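Local coordinates for protein putative adhesin (PDB 4QDG) that probably serves as a lipid-anchored fimbrillin-family component of pili at the outer membrane, with a role in cell adhesion, at residues I20-A28 with M267-S277. Sequence-based numbering, arbitrary orientation.
Sequences IYDYNMEYA and MDSQEFLDRES. With MG (magnesium ion), chain D.
The guanidinium of Arg275 slides between two tyrosines of the loop 20-28. Tyr27 lies nearly flat against it, the two planes 19° apart and CZ of Arg275 3.8 Å from the centroid of the Tyr27 ring, a stacked cation-pi pair. Tyr23 covers the opposite face with its CD1 but is turned by 46°, and the same ring also receives CG of Arg275 squarely over its centre, a CH-pi contact of 4.1 Å to the centroid. With the arginine chain extended from CG to NE, this one ring meets both the methylene and the planar head. In the guanidinium plane, NH1 of Arg275 donates to Asn24 O at 2.8 Å; Tyr27 N reaches that oxygen from the other face of its plane and closes the type I turn 24-27. On the helix side, NE of Arg275 donates to the anti lone pair of Glu271 OE2 (2.6 Å), a salt bridge within the helix; together with the bond to Asn24 O this should hold the head's rotation, and the carboxylate probably offsets some of its charge. Glu271 also lays its CG against Tyr23 OH, while water 4 links that hydroxyl to OD2 of Asp274, whose OD1 is held by a salt bridge to Arg225. Selenomethionine Met25, its chain bent twice, sets SE 3.7 Å from CB of Arg275 and turns its CE toward CE of selenomethionine Met267 and CD1 of Phe272. Where the helix ends, Leu273 O and Glu276 O, each 2.2 Å from the magnesium ion, bind it together with water 7 and Asn151. The contact thus fastens the loop that follows strand 15-20 to helix 269-275, centred on its last residue, with strand 140-159 touching Tyr23 and Asp274, and helix 252-263 packed against Phe272 and Leu273.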
loop_
_atom_site.group_PDB
_atom_site.type_symbol
_atom_site.label_atom_id
_atom_site.label_comp_id
_atom_site.label_asym_id
_atom_site.label_seq_id
_atom_site.Cartn_x
_atom_site.Cartn_y
_atom_site.Cartn_z
ATOM N N ILE A 20 12.842 0.322 10.451
ATOM C CA ILE A 20 13.284 0.597 9.070
ATOM C C ILE A 20 12.183 0.246 8.060
ATOM O O ILE A 20 11.321 -0.587 8.347
ATOM C CB ILE A 20 14.633 -0.098 8.704
ATOM C CG1 ILE A 20 14.491 -1.607 8.484
ATOM C CG2 ILE A 20 15.718 0.223 9.747
ATOM C CD1 ILE A 20 15.628 -2.254 7.681
ATOM N N TYR A 21 12.212 0.922 6.891
ATOM C CA TYR A 21 11.341 0.647 5.744
ATOM C C TYR A 21 12.244 0.621 4.501
ATOM O O TYR A 21 12.447 1.641 3.846
ATOM C CB TYR A 21 10.143 1.625 5.632
ATOM C CG TYR A 21 9.466 1.641 4.269
ATOM C CD1 TYR A 21 8.941 0.473 3.707
ATOM C CD2 TYR A 21 9.413 2.811 3.508
ATOM C CE1 TYR A 21 8.365 0.476 2.428
ATOM C CE2 TYR A 21 8.825 2.826 2.241
ATOM C CZ TYR A 21 8.292 1.659 1.712
ATOM O OH TYR A 21 7.705 1.701 0.464
ATOM N N ASP A 22 12.851 -0.541 4.243
ATOM C CA ASP A 22 13.712 -0.765 3.080
ATOM C C ASP A 22 13.015 -1.739 2.073
ATOM O O ASP A 22 13.579 -2.014 1.027
ATOM C CB ASP A 22 15.137 -1.246 3.496
ATOM C CG ASP A 22 15.306 -2.678 3.974
ATOM O OD1 ASP A 22 14.352 -3.478 3.828
ATOM O OD2 ASP A 22 16.414 -3.021 4.437
ATOM N N TYR A 23 11.771 -2.220 2.388
ATOM C CA TYR A 23 10.990 -3.139 1.543
ATOM C C TYR A 23 10.304 -2.396 0.377
ATOM O O TYR A 23 9.077 -2.312 0.269
ATOM C CB TYR A 23 9.949 -3.899 2.369
ATOM C CG TYR A 23 9.659 -5.283 1.834
ATOM C CD1 TYR A 23 10.684 -6.210 1.645
ATOM C CD2 TYR A 23 8.354 -5.688 1.558
ATOM C CE1 TYR A 23 10.417 -7.503 1.194
ATOM C CE2 TYR A 23 8.080 -6.980 1.103
ATOM C CZ TYR A 23 9.114 -7.888 0.948
ATOM O OH TYR A 23 8.865 -9.164 0.518
ATOM N N ASN A 24 11.139 -1.837 -0.475
ATOM C CA ASN A 24 10.756 -1.061 -1.631
ATOM C C ASN A 24 11.694 -1.454 -2.792
ATOM O O ASN A 24 12.596 -2.271 -2.602
ATOM C CB ASN A 24 10.798 0.444 -1.291
ATOM C CG ASN A 24 12.075 0.905 -0.629
ATOM O OD1 ASN A 24 13.165 0.692 -1.138
ATOM N ND2 ASN A 24 11.966 1.560 0.512
HETATM N N MSE A 25 11.442 -0.923 -3.994
HETATM C CA MSE A 25 12.184 -1.268 -5.215
HETATM C C MSE A 25 13.608 -0.693 -5.206
HETATM O O MSE A 25 14.456 -1.145 -5.991
HETATM C CB MSE A 25 11.409 -0.817 -6.477
HETATM C CG MSE A 25 10.076 -1.533 -6.646
HETATM SE SE MSE A 25 10.219 -3.517 -6.821
HETATM C CE MSE A 25 10.707 -3.626 -8.692
ATOM N N GLU A 26 13.886 0.261 -4.291
ATOM C CA GLU A 26 15.203 0.887 -4.134
ATOM C C GLU A 26 16.065 0.090 -3.188
ATOM O O GLU A 26 17.271 0.323 -3.133
ATOM C CB GLU A 26 15.074 2.329 -3.618
ATOM C CG GLU A 26 14.393 3.285 -4.597
ATOM C CD GLU A 26 12.925 3.025 -4.898
ATOM O OE1 GLU A 26 12.116 2.988 -3.940
ATOM O OE2 GLU A 26 12.592 2.843 -6.093
ATOM N N TYR A 27 15.455 -0.847 -2.432
ATOM C CA TYR A 27 16.122 -1.680 -1.424
ATOM C C TYR A 27 16.893 -0.769 -0.420
ATOM O O TYR A 27 18.002 -1.087 0.026
ATOM C CB TYR A 27 17.061 -2.713 -2.099
ATOM C CG TYR A 27 16.344 -3.853 -2.788
ATOM C CD1 TYR A 27 15.773 -3.684 -4.050
ATOM C CD2 TYR A 27 16.282 -5.117 -2.207
ATOM C CE1 TYR A 27 15.141 -4.739 -4.704
ATOM C CE2 TYR A 27 15.648 -6.178 -2.852
ATOM C CZ TYR A 27 15.065 -5.980 -4.092
ATOM O OH TYR A 27 14.444 -7.027 -4.731
ATOM N N ALA A 28 16.296 0.390 -0.113
ATOM C CA ALA A 28 16.911 1.380 0.744
ATOM C C ALA A 28 15.909 1.974 1.728
ATOM O O ALA A 28 14.764 2.244 1.369
ATOM C CB ALA A 28 17.541 2.485 -0.114
HETATM N N MSE A 267 12.103 -12.490 -8.805
HETATM C CA MSE A 267 11.444 -11.907 -7.640
HETATM C C MSE A 267 10.124 -12.641 -7.340
HETATM O O MSE A 267 9.394 -13.064 -8.250
HETATM C CB MSE A 267 11.205 -10.395 -7.842
HETATM C CG MSE A 267 10.877 -9.671 -6.546
HETATM SE SE MSE A 267 10.553 -7.762 -6.731
HETATM C CE MSE A 267 12.402 -7.166 -7.304
ATOM N N ASP A 268 9.839 -12.794 -6.044
ATOM C CA ASP A 268 8.598 -13.392 -5.592
ATOM C C ASP A 268 7.436 -12.459 -5.978
ATOM O O ASP A 268 7.594 -11.238 -5.906
ATOM C CB ASP A 268 8.635 -13.672 -4.081
ATOM C CG ASP A 268 7.318 -14.203 -3.576
ATOM O OD1 ASP A 268 6.886 -15.280 -4.063
ATOM O OD2 ASP A 268 6.647 -13.483 -2.805
ATOM N N SER A 269 6.313 -13.031 -6.448
ATOM C CA SER A 269 5.145 -12.263 -6.906
ATOM C C SER A 269 4.599 -11.322 -5.813
ATOM O O SER A 269 4.401 -10.131 -6.084
ATOM C CB SER A 269 4.053 -13.191 -7.414
ATOM O OG SER A 269 4.457 -13.692 -8.676
ATOM N N GLN A 270 4.422 -11.834 -4.593
ATOM C CA GLN A 270 3.928 -11.043 -3.452
ATOM C C GLN A 270 4.922 -9.939 -3.062
ATOM O O GLN A 270 4.505 -8.813 -2.793
ATOM C CB GLN A 270 3.586 -11.929 -2.229
ATOM C CG GLN A 270 2.737 -11.160 -1.199
ATOM C CD GLN A 270 1.519 -10.489 -1.827
ATOM O OE1 GLN A 270 0.662 -11.142 -2.426
ATOM N NE2 GLN A 270 1.457 -9.167 -1.767
ATOM N N GLU A 271 6.225 -10.254 -3.075
ATOM C CA GLU A 271 7.314 -9.296 -2.779
ATOM C C GLU A 271 7.273 -8.112 -3.734
ATOM O O GLU A 271 7.448 -6.974 -3.302
ATOM C CB GLU A 271 8.685 -9.979 -2.845
ATOM C CG GLU A 271 9.852 -9.024 -2.616
ATOM C CD GLU A 271 11.221 -9.657 -2.450
ATOM O OE1 GLU A 271 11.338 -10.889 -2.620
ATOM O OE2 GLU A 271 12.184 -8.918 -2.153
ATOM N N PHE A 272 7.077 -8.388 -5.027
ATOM C CA PHE A 272 6.936 -7.392 -6.095
ATOM C C PHE A 272 5.696 -6.521 -5.811
ATOM O O PHE A 272 5.781 -5.281 -5.866
ATOM C CB PHE A 272 6.821 -8.115 -7.468
ATOM C CG PHE A 272 6.492 -7.228 -8.640
ATOM C CD1 PHE A 272 7.456 -6.387 -9.188
ATOM C CD2 PHE A 272 5.205 -7.206 -9.178
ATOM C CE1 PHE A 272 7.144 -5.543 -10.265
ATOM C CE2 PHE A 272 4.897 -6.370 -10.250
ATOM C CZ PHE A 272 5.875 -5.556 -10.793
ATOM N N LEU A 273 4.559 -7.165 -5.475
ATOM C CA LEU A 273 3.324 -6.422 -5.178
ATOM C C LEU A 273 3.442 -5.589 -3.902
ATOM O O LEU A 273 2.757 -4.563 -3.796
ATOM C CB LEU A 273 2.116 -7.338 -5.080
ATOM C CG LEU A 273 1.745 -8.116 -6.344
ATOM C CD1 LEU A 273 0.768 -9.235 -6.000
ATOM C CD2 LEU A 273 1.174 -7.171 -7.436
ATOM N N ASP A 274 4.318 -6.018 -2.940
ATOM C CA ASP A 274 4.537 -5.250 -1.711
ATOM C C ASP A 274 5.626 -4.208 -1.880
ATOM O O ASP A 274 5.425 -3.092 -1.423
ATOM C CB ASP A 274 4.871 -6.138 -0.508
ATOM C CG ASP A 274 3.838 -7.170 -0.146
ATOM O OD1 ASP A 274 2.642 -6.849 -0.211
ATOM O OD2 ASP A 274 4.237 -8.295 0.271
ATOM N N ARG A 275 6.756 -4.535 -2.534
ATOM C CA ARG A 275 7.867 -3.571 -2.703
ATOM C C ARG A 275 7.483 -2.357 -3.567
ATOM O O ARG A 275 7.948 -1.264 -3.310
ATOM C CB ARG A 275 9.112 -4.226 -3.314
ATOM C CG ARG A 275 9.902 -5.068 -2.350
ATOM C CD ARG A 275 11.228 -5.443 -2.984
ATOM N NE ARG A 275 12.005 -6.309 -2.105
ATOM C CZ ARG A 275 12.850 -5.882 -1.165
ATOM N NH1 ARG A 275 13.073 -4.579 -1.000
ATOM N NH2 ARG A 275 13.497 -6.753 -0.403
ATOM N N GLU A 276 6.685 -2.572 -4.598
ATOM C CA GLU A 276 6.262 -1.489 -5.456
ATOM C C GLU A 276 4.940 -0.923 -4.957
ATOM O O GLU A 276 3.991 -1.672 -4.750
ATOM C CB GLU A 276 6.152 -1.927 -6.931
ATOM C CG GLU A 276 5.837 -0.760 -7.867
ATOM C CD GLU A 276 6.861 0.355 -7.822
ATOM O OE1 GLU A 276 7.861 0.269 -8.574
ATOM O OE2 GLU A 276 6.678 1.302 -7.020
ATOM N N SER A 277 4.886 0.390 -4.735
ATOM C CA SER A 277 3.667 1.047 -4.244
ATOM C C SER A 277 3.167 2.162 -5.202
ATOM O O SER A 277 2.086 2.715 -4.995
ATOM C CB SER A 277 3.914 1.622 -2.852
ATOM O OG SER A 277 4.908 2.637 -2.906
HETATM MG MG MG D . 2.619 -2.428 -3.178
HETATM O O HOH W 1 6.653 -0.052 -1.062
HETATM O O HOH W 2 15.088 -4.845 1.372
HETATM O O HOH W 3 6.471 -2.681 1.068
HETATM O O HOH W 4 6.255 -9.821 0.834
HETATM O O HOH W 5 9.697 1.363 -4.470
HETATM O O HOH W 6 14.449 -9.453 -3.711
HETATM O O HOH W 7 2.680 -1.412 -1.276
#